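Alpha/beta hydrolase (Paenibacillus sp. VTT E-133280, PDB 6TJ2) acts as an extracellular esterase that hydrolyses methyl salicylate, with structural and functional homology to tobacco salicylic acid binding protein 2. Local coordinates at the interface of chains A and B. Numbering follows the deposited sequence. Chains: chain A/B, Alpha/beta hydrolase.

Contact 1: the interface of chains A and B. Residues chain A 188, 232-233, 235, 239, 261; chain B 245, 257-259.
Strand 256-260 of chain B, an element of the alpha/beta-hydrolase fold, sets B:Phe257 and B:Glu259 against A:Thr232 and A:Glu233, which follow strand 226-231 in chain A. This packing may belong to the crystal rather than to a biological oligomer. The extended side chain of A:Glu233 crosses that of B:Glu259 obliquely, A:Glu233 CG lying 3.6 Å from B:Glu259 CB, with the two carboxylate planes nearly parallel, 6° apart. A:Glu233 OE2 accepts the backbone N-H of B:Glu259, 2.9 Å from B:Glu259 N, in a nearly straight bond, although the nitrogen sits well above the carboxylate plane. The other oxygen, A:Glu233 OE1, forms a salt bridge within chain A to A:Lys261 NZ at 3.1 Å, and a water joins A:Glu233 OE2 and that lysine to B:Glu259 O. If both carboxylates are charged, the nearby lysine would probably temper their repulsion. An alanine in place of A:Glu233 would probably leave the B:Glu259 amide and the A:Lys261 ammonium without their mate and open a gap beside B:Glu259 CB. With CG anti to its backbone N (chi1 -176°), B:Glu259 sends its carboxylate towards A:Thr232, whose OG1 hydroxyl donates to B:Glu259 OE1 at 2.7 Å from the syn side, somewhat out of plane. Further along, the A:Asn188 amide ND2 bridges two carbonyls in its own plane: B:Phe257 O at 2.9 Å, met on a lone pair, and A:Glu233 O at 2.9 Å. The latter bond ties the asparagine to the A:Glu233 backbone of its own chain. B:Phe257 presents a ring edge to A:Glu233 CA, while A:Thr235 CG2 touches B:Phe257 CB at 3.7 Å. One face of that ring is covered by B:His245 of the same chain. The imidazole meets A:Gln239 at its edge, the amide turned 56° from the ring; A:Gln239 NE2 lies 2.8 Å from B:His245 NE2, a hydrogen bond if that imidazole nitrogen is the acceptor.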
loop_
_atom_site.group_PDB
_atom_site.type_symbol
_atom_site.label_atom_id
_atom_site.label_comp_id
_atom_site.label_asym_id
_atom_site.label_seq_id
_atom_site.Cartn_x
_atom_site.Cartn_y
_atom_site.Cartn_z
ATOM N N ASN A 188 6.809 -15.533 -3.411
ATOM C CA ASN A 188 5.366 -15.733 -3.226
ATOM C C ASN A 188 4.588 -15.579 -4.519
ATOM O O ASN A 188 3.553 -16.301 -4.628
ATOM C CB ASN A 188 4.837 -14.763 -2.147
ATOM C CG ASN A 188 5.416 -13.366 -2.133
ATOM O OD1 ASN A 188 6.626 -13.203 -2.102
ATOM N ND2 ASN A 188 4.539 -12.369 -2.101
ATOM N N THR A 232 5.397 -4.139 -4.383
ATOM C CA THR A 232 4.408 -4.137 -3.279
ATOM C C THR A 232 4.066 -5.531 -2.744
ATOM O O THR A 232 3.427 -5.568 -1.691
ATOM C CB THR A 232 3.123 -3.436 -3.694
ATOM O OG1 THR A 232 2.458 -4.182 -4.709
ATOM C CG2 THR A 232 3.358 -2.012 -4.168
ATOM N N GLU A 233 4.515 -6.621 -3.368
ATOM C CA GLU A 233 4.309 -7.960 -2.816
ATOM C C GLU A 233 5.638 -8.478 -2.238
ATOM O O GLU A 233 5.725 -9.684 -1.939
ATOM C CB GLU A 233 3.721 -8.909 -3.852
ATOM C CG GLU A 233 2.212 -8.684 -4.084
ATOM C CD GLU A 233 1.745 -9.291 -5.369
ATOM O OE1 GLU A 233 2.192 -8.848 -6.447
ATOM O OE2 GLU A 233 0.910 -10.220 -5.326
ATOM N N THR A 235 7.789 -9.493 0.559
ATOM C CA THR A 235 7.574 -9.900 1.946
ATOM C C THR A 235 8.829 -10.588 2.508
ATOM O O THR A 235 8.728 -11.299 3.502
ATOM C CB THR A 235 6.390 -10.845 2.029
ATOM O OG1 THR A 235 6.559 -11.943 1.136
ATOM C CG2 THR A 235 5.106 -10.150 1.679
ATOM N N GLN A 239 5.697 -7.507 5.824
ATOM C CA GLN A 239 5.052 -6.204 5.746
ATOM C C GLN A 239 4.364 -5.844 7.078
ATOM O O GLN A 239 3.917 -6.727 7.789
ATOM C CB GLN A 239 4.081 -6.152 4.574
ATOM C CG GLN A 239 4.828 -6.357 3.259
ATOM C CD GLN A 239 4.059 -6.170 1.991
ATOM O OE1 GLN A 239 4.607 -6.377 0.853
ATOM N NE2 GLN A 239 2.820 -5.762 2.069
ATOM N N LYS A 261 5.127 -3.585 -9.200
ATOM C CA LYS A 261 4.473 -4.848 -8.845
ATOM C C LYS A 261 5.487 -5.979 -8.897
ATOM O O LYS A 261 6.163 -6.154 -9.908
ATOM C CB LYS A 261 3.317 -5.076 -9.825
ATOM C CG LYS A 261 2.593 -6.404 -9.637
ATOM C CD LYS A 261 1.377 -6.754 -10.548
ATOM C CE LYS A 261 0.530 -7.931 -10.043
ATOM N NZ LYS A 261 0.187 -7.856 -8.590
ATOM N N HIS B 245 -4.714 -5.701 5.995
ATOM C CA HIS B 245 -3.284 -5.949 5.695
ATOM C C HIS B 245 -2.543 -4.646 5.862
ATOM O O HIS B 245 -2.923 -3.659 5.257
ATOM C CB HIS B 245 -3.102 -6.478 4.253
ATOM C CG HIS B 245 -1.658 -6.695 3.929
ATOM N ND1 HIS B 245 -0.936 -7.753 4.415
ATOM C CD2 HIS B 245 -0.817 -5.951 3.190
ATOM C CE1 HIS B 245 0.314 -7.632 4.000
ATOM N NE2 HIS B 245 0.411 -6.559 3.255
ATOM N N PHE B 257 1.702 -13.903 0.726
ATOM C CA PHE B 257 0.940 -12.688 0.408
ATOM C C PHE B 257 0.699 -12.599 -1.091
ATOM O O PHE B 257 1.672 -12.642 -1.879
ATOM C CB PHE B 257 1.725 -11.480 0.889
ATOM C CG PHE B 257 1.046 -10.152 0.641
ATOM C CD1 PHE B 257 -0.220 -9.887 1.131
ATOM C CD2 PHE B 257 1.662 -9.188 -0.117
ATOM C CE1 PHE B 257 -0.798 -8.665 0.899
ATOM C CE2 PHE B 257 1.074 -7.956 -0.375
ATOM C CZ PHE B 257 -0.152 -7.689 0.190
ATOM N N ILE B 258 -0.554 -12.389 -1.496
ATOM C CA ILE B 258 -0.951 -12.118 -2.898
ATOM C C ILE B 258 -1.811 -10.869 -2.874
ATOM O O ILE B 258 -2.804 -10.839 -2.121
ATOM C CB ILE B 258 -1.697 -13.314 -3.499
ATOM C CG1 ILE B 258 -0.792 -14.556 -3.566
ATOM C CG2 ILE B 258 -2.234 -12.969 -4.890
ATOM C CD1 ILE B 258 0.453 -14.424 -4.462
ATOM N N GLU B 259 -1.444 -9.901 -3.698
ATOM C CA GLU B 259 -2.138 -8.610 -3.728
ATOM C C GLU B 259 -2.923 -8.463 -5.017
ATOM O O GLU B 259 -2.451 -8.831 -6.112
ATOM C CB GLU B 259 -1.111 -7.479 -3.612
ATOM C CG GLU B 259 -1.656 -6.045 -3.526
ATOM C CD GLU B 259 -0.542 -4.984 -3.779
ATOM O OE1 GLU B 259 -0.195 -4.817 -4.937
ATOM O OE2 GLU B 259 -0.156 -4.395 -2.825
HETATM O O HOH W 1 4.432 -13.527 1.471
HETATM O O HOH W 2 -0.734 -10.705 -7.364
HETATM O O HOH W 3 -2.796 -8.488 -8.939
#

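Contact 2: the interface of chains A and B. Residues chain A 183-184, 188; chain B 136, 225-226, 255-258, 284-285.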
loop_
_atom_site.group_PDB
_atom_site.type_symbol
_atom_site.label_atom_id
_atom_site.label_comp_id
_atom_site.label_asym_id
_atom_site.label_seq_id
_atom_site.Cartn_x
_atom_site.Cartn_y
_atom_site.Cartn_z
ATOM N N ARG A 183 9.670 -20.183 -0.472
ATOM C CA ARG A 183 8.601 -20.289 -1.492
ATOM C C ARG A 183 7.524 -19.252 -1.193
ATOM O O ARG A 183 6.967 -18.656 -2.125
ATOM C CB ARG A 183 8.095 -21.734 -1.533
ATOM C CG ARG A 183 7.204 -22.011 -2.756
ATOM C CD ARG A 183 5.751 -21.690 -2.454
ATOM N NE ARG A 183 4.935 -21.828 -3.649
ATOM C CZ ARG A 183 4.784 -20.915 -4.595
ATOM N NH1 ARG A 183 5.407 -19.753 -4.561
ATOM N NH2 ARG A 183 4.026 -21.157 -5.639
ATOM N N ASP A 184 7.129 -19.169 0.056
ATOM C CA ASP A 184 5.969 -18.351 0.451
ATOM C C ASP A 184 6.331 -16.901 0.788
ATOM O O ASP A 184 5.386 -16.105 0.795
ATOM C CB ASP A 184 5.113 -19.042 1.517
ATOM C CG ASP A 184 4.193 -20.116 0.947
ATOM O OD1 ASP A 184 3.956 -20.148 -0.242
ATOM O OD2 ASP A 184 3.627 -20.816 1.812
ATOM N N ASN A 188 6.809 -15.533 -3.411
ATOM C CA ASN A 188 5.366 -15.733 -3.226
ATOM C C ASN A 188 4.588 -15.579 -4.519
ATOM O O ASN A 188 3.553 -16.301 -4.628
ATOM C CB ASN A 188 4.837 -14.763 -2.147
ATOM C CG ASN A 188 5.416 -13.366 -2.133
ATOM O OD1 ASN A 188 6.626 -13.203 -2.102
ATOM N ND2 ASN A 188 4.539 -12.369 -2.101
ATOM N N ARG B 136 -4.162 -26.203 2.039
ATOM C CA ARG B 136 -3.720 -24.804 2.219
ATOM C C ARG B 136 -4.933 -24.024 2.684
ATOM O O ARG B 136 -6.031 -24.350 2.258
ATOM C CB ARG B 136 -3.097 -24.259 0.928
ATOM C CG ARG B 136 -2.614 -22.823 0.991
ATOM C CD ARG B 136 -1.799 -22.426 -0.211
ATOM N NE ARG B 136 -0.435 -22.949 -0.125
ATOM C CZ ARG B 136 0.616 -22.318 0.481
ATOM N NH1 ARG B 136 0.615 -21.072 1.035
ATOM N NH2 ARG B 136 1.769 -22.959 0.515
ATOM N N PRO B 225 0.050 -24.811 5.370
ATOM C CA PRO B 225 0.438 -23.543 4.779
ATOM C C PRO B 225 -0.772 -22.591 4.674
ATOM O O PRO B 225 -1.912 -23.016 4.444
ATOM C CB PRO B 225 0.948 -23.898 3.371
ATOM C CG PRO B 225 0.860 -25.380 3.205
ATOM C CD PRO B 225 0.258 -25.947 4.457
ATOM N N LYS B 226 -0.455 -21.307 4.821
ATOM C CA LYS B 226 -1.470 -20.239 4.797
ATOM C C LYS B 226 -1.084 -19.229 3.714
ATOM O O LYS B 226 0.105 -18.939 3.463
ATOM C CB LYS B 226 -1.528 -19.548 6.159
ATOM C CG LYS B 226 -1.928 -20.447 7.335
ATOM C CD LYS B 226 -1.507 -19.860 8.663
ATOM C CE LYS B 226 -1.592 -20.851 9.789
ATOM N NZ LYS B 226 -0.559 -21.898 9.600
ATOM N N PHE B 255 3.195 -16.605 5.948
ATOM C CA PHE B 255 2.103 -16.850 4.988
ATOM C C PHE B 255 2.566 -16.344 3.636
ATOM O O PHE B 255 3.439 -15.454 3.554
ATOM C CB PHE B 255 0.799 -16.161 5.451
ATOM C CG PHE B 255 0.842 -14.657 5.451
ATOM C CD1 PHE B 255 0.424 -13.909 4.374
ATOM C CD2 PHE B 255 1.312 -13.959 6.557
ATOM C CE1 PHE B 255 0.553 -12.528 4.363
ATOM C CE2 PHE B 255 1.454 -12.588 6.519
ATOM C CZ PHE B 255 1.015 -11.868 5.459
ATOM N N ARG B 256 1.859 -16.737 2.585
ATOM C CA ARG B 256 2.072 -16.263 1.219
ATOM C C ARG B 256 1.134 -15.098 0.923
ATOM O O ARG B 256 -0.070 -15.264 0.936
ATOM C CB ARG B 256 1.785 -17.372 0.215
ATOM C CG ARG B 256 2.110 -16.947 -1.216
ATOM C CD ARG B 256 1.504 -17.857 -2.278
ATOM N NE ARG B 256 2.004 -19.215 -2.104
ATOM C CZ ARG B 256 1.474 -20.310 -2.613
ATOM N NH1 ARG B 256 0.448 -20.205 -3.439
ATOM N NH2 ARG B 256 1.946 -21.476 -2.243
ATOM N N PHE B 257 1.702 -13.903 0.726
ATOM C CA PHE B 257 0.940 -12.688 0.408
ATOM C C PHE B 257 0.699 -12.599 -1.091
ATOM O O PHE B 257 1.672 -12.642 -1.879
ATOM C CB PHE B 257 1.725 -11.480 0.889
ATOM C CG PHE B 257 1.046 -10.152 0.641
ATOM C CD1 PHE B 257 -0.220 -9.887 1.131
ATOM C CD2 PHE B 257 1.662 -9.188 -0.117
ATOM C CE1 PHE B 257 -0.798 -8.665 0.899
ATOM C CE2 PHE B 257 1.074 -7.956 -0.375
ATOM C CZ PHE B 257 -0.152 -7.689 0.190
ATOM N N ILE B 258 -0.554 -12.389 -1.496
ATOM C CA ILE B 258 -0.951 -12.118 -2.898
ATOM C C ILE B 258 -1.811 -10.869 -2.874
ATOM O O ILE B 258 -2.804 -10.839 -2.121
ATOM C CB ILE B 258 -1.697 -13.314 -3.499
ATOM C CG1 ILE B 258 -0.792 -14.556 -3.566
ATOM C CG2 ILE B 258 -2.234 -12.969 -4.890
ATOM C CD1 ILE B 258 0.453 -14.424 -4.462
ATOM N N ARG B 284 -2.378 -22.248 -5.026
ATOM C CA ARG B 284 -1.552 -23.272 -5.676
ATOM C C ARG B 284 -0.395 -23.669 -4.769
ATOM O O ARG B 284 0.009 -22.919 -3.863
ATOM C CB ARG B 284 -0.995 -22.803 -7.011
ATOM C CG ARG B 284 -0.097 -21.570 -6.926
ATOM C CD ARG B 284 0.231 -21.068 -8.303
ATOM N NE ARG B 284 1.074 -19.867 -8.264
ATOM C CZ ARG B 284 1.448 -19.156 -9.292
ATOM N NH1 ARG B 284 1.204 -19.612 -10.494
ATOM N NH2 ARG B 284 2.070 -17.991 -9.153
ATOM N N ASP B 285 0.191 -24.837 -5.007
ATOM C CA ASP B 285 1.437 -25.201 -4.287
ATOM C C ASP B 285 2.628 -24.258 -4.609
ATOM O O ASP B 285 2.554 -23.653 -5.689
ATOM C CB ASP B 285 1.746 -26.674 -4.557
ATOM C CG ASP B 285 0.801 -27.623 -3.892
ATOM O OD1 ASP B 285 0.365 -27.327 -2.742
ATOM O OD2 ASP B 285 0.649 -28.716 -4.472
HETATM O O HOH W 4 4.432 -13.527 1.471
HETATM O O HOH W 5 1.805 -17.836 -6.242
#
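A:Asp184, on helix 179-185 of one alpha/beta hydrolase, puts its carboxylate between B:Arg256 and B:Arg136 of the other and makes a salt bridge with each. B:Arg256 comes side-on and gives two N-H groups to the same oxygen: B:Arg256 NE lies 2.9 Å from A:Asp184 OD1, from above the carboxylate plane, and NH2 reaches the syn lone pair of OD1 at 3.1 Å. B:Arg136 approaches tip to tip and end-on, its guanidinium nearly perpendicular to the carboxylate (89°). B:Arg136 NH2 bonds the syn lone pair of A:Asp184 OD2 at 3.1 Å, and NH1 reaches OD2 from above the plane. Four N-H donors thus hold the carboxylate, which is likely to keep it ionised.

The bend at chi3 (-60°) turns the NE/NH2 edge of the B:Arg256 guanidinium to A:Asp184 OD1, while B:Arg256 CG packs on A:Asn188 CB at 3.6 Å. A:Arg183 CZ lies 3.9 Å from B:Arg256 CZ, over the rim of one face and with the planes tilted 31°; the opposite face lies against B:Arg136. The closeness of these like charges is probably eased by A:Asp184 and by carbonyl acceptors. A:Arg183, bent at chi2, sends its NH2 in the guanidinium plane to O of B:Asp285, the C-terminal residue, at 2.9 Å.

Behind the first shell, B:Arg284 O accepts both NH1, at 2.8 Å, and NH2 of B:Arg256, fixing the rotation of the guanidinium. B:Pro225 CB covers the face of B:Arg136 turned away from B:Arg256. A water joins A:Asn188 O to the side-chain NE and NH2 of B:Arg284.

The C-alpha centres of contact 1 and contact 2 are about 10 Å apart, and the two are neighbouring stretches of one interface. A:Asn188, B:Phe257 and B:Ile258 belong to both, and strand 256-260 of chain B runs through each. One water is also common to them, touching A:Thr235 OG1, A:Asp184 O, B:Phe255 O and B:Phe257 N. Contact 1 mixes side-chain bonds to backbone and side-chain groups with ring packing, whereas contact 2 rests mainly on charge. The interface is not an exact two-fold, so the two copies probably do not present identical surfaces to each other, and the three-copy assembly may reflect crystal packing.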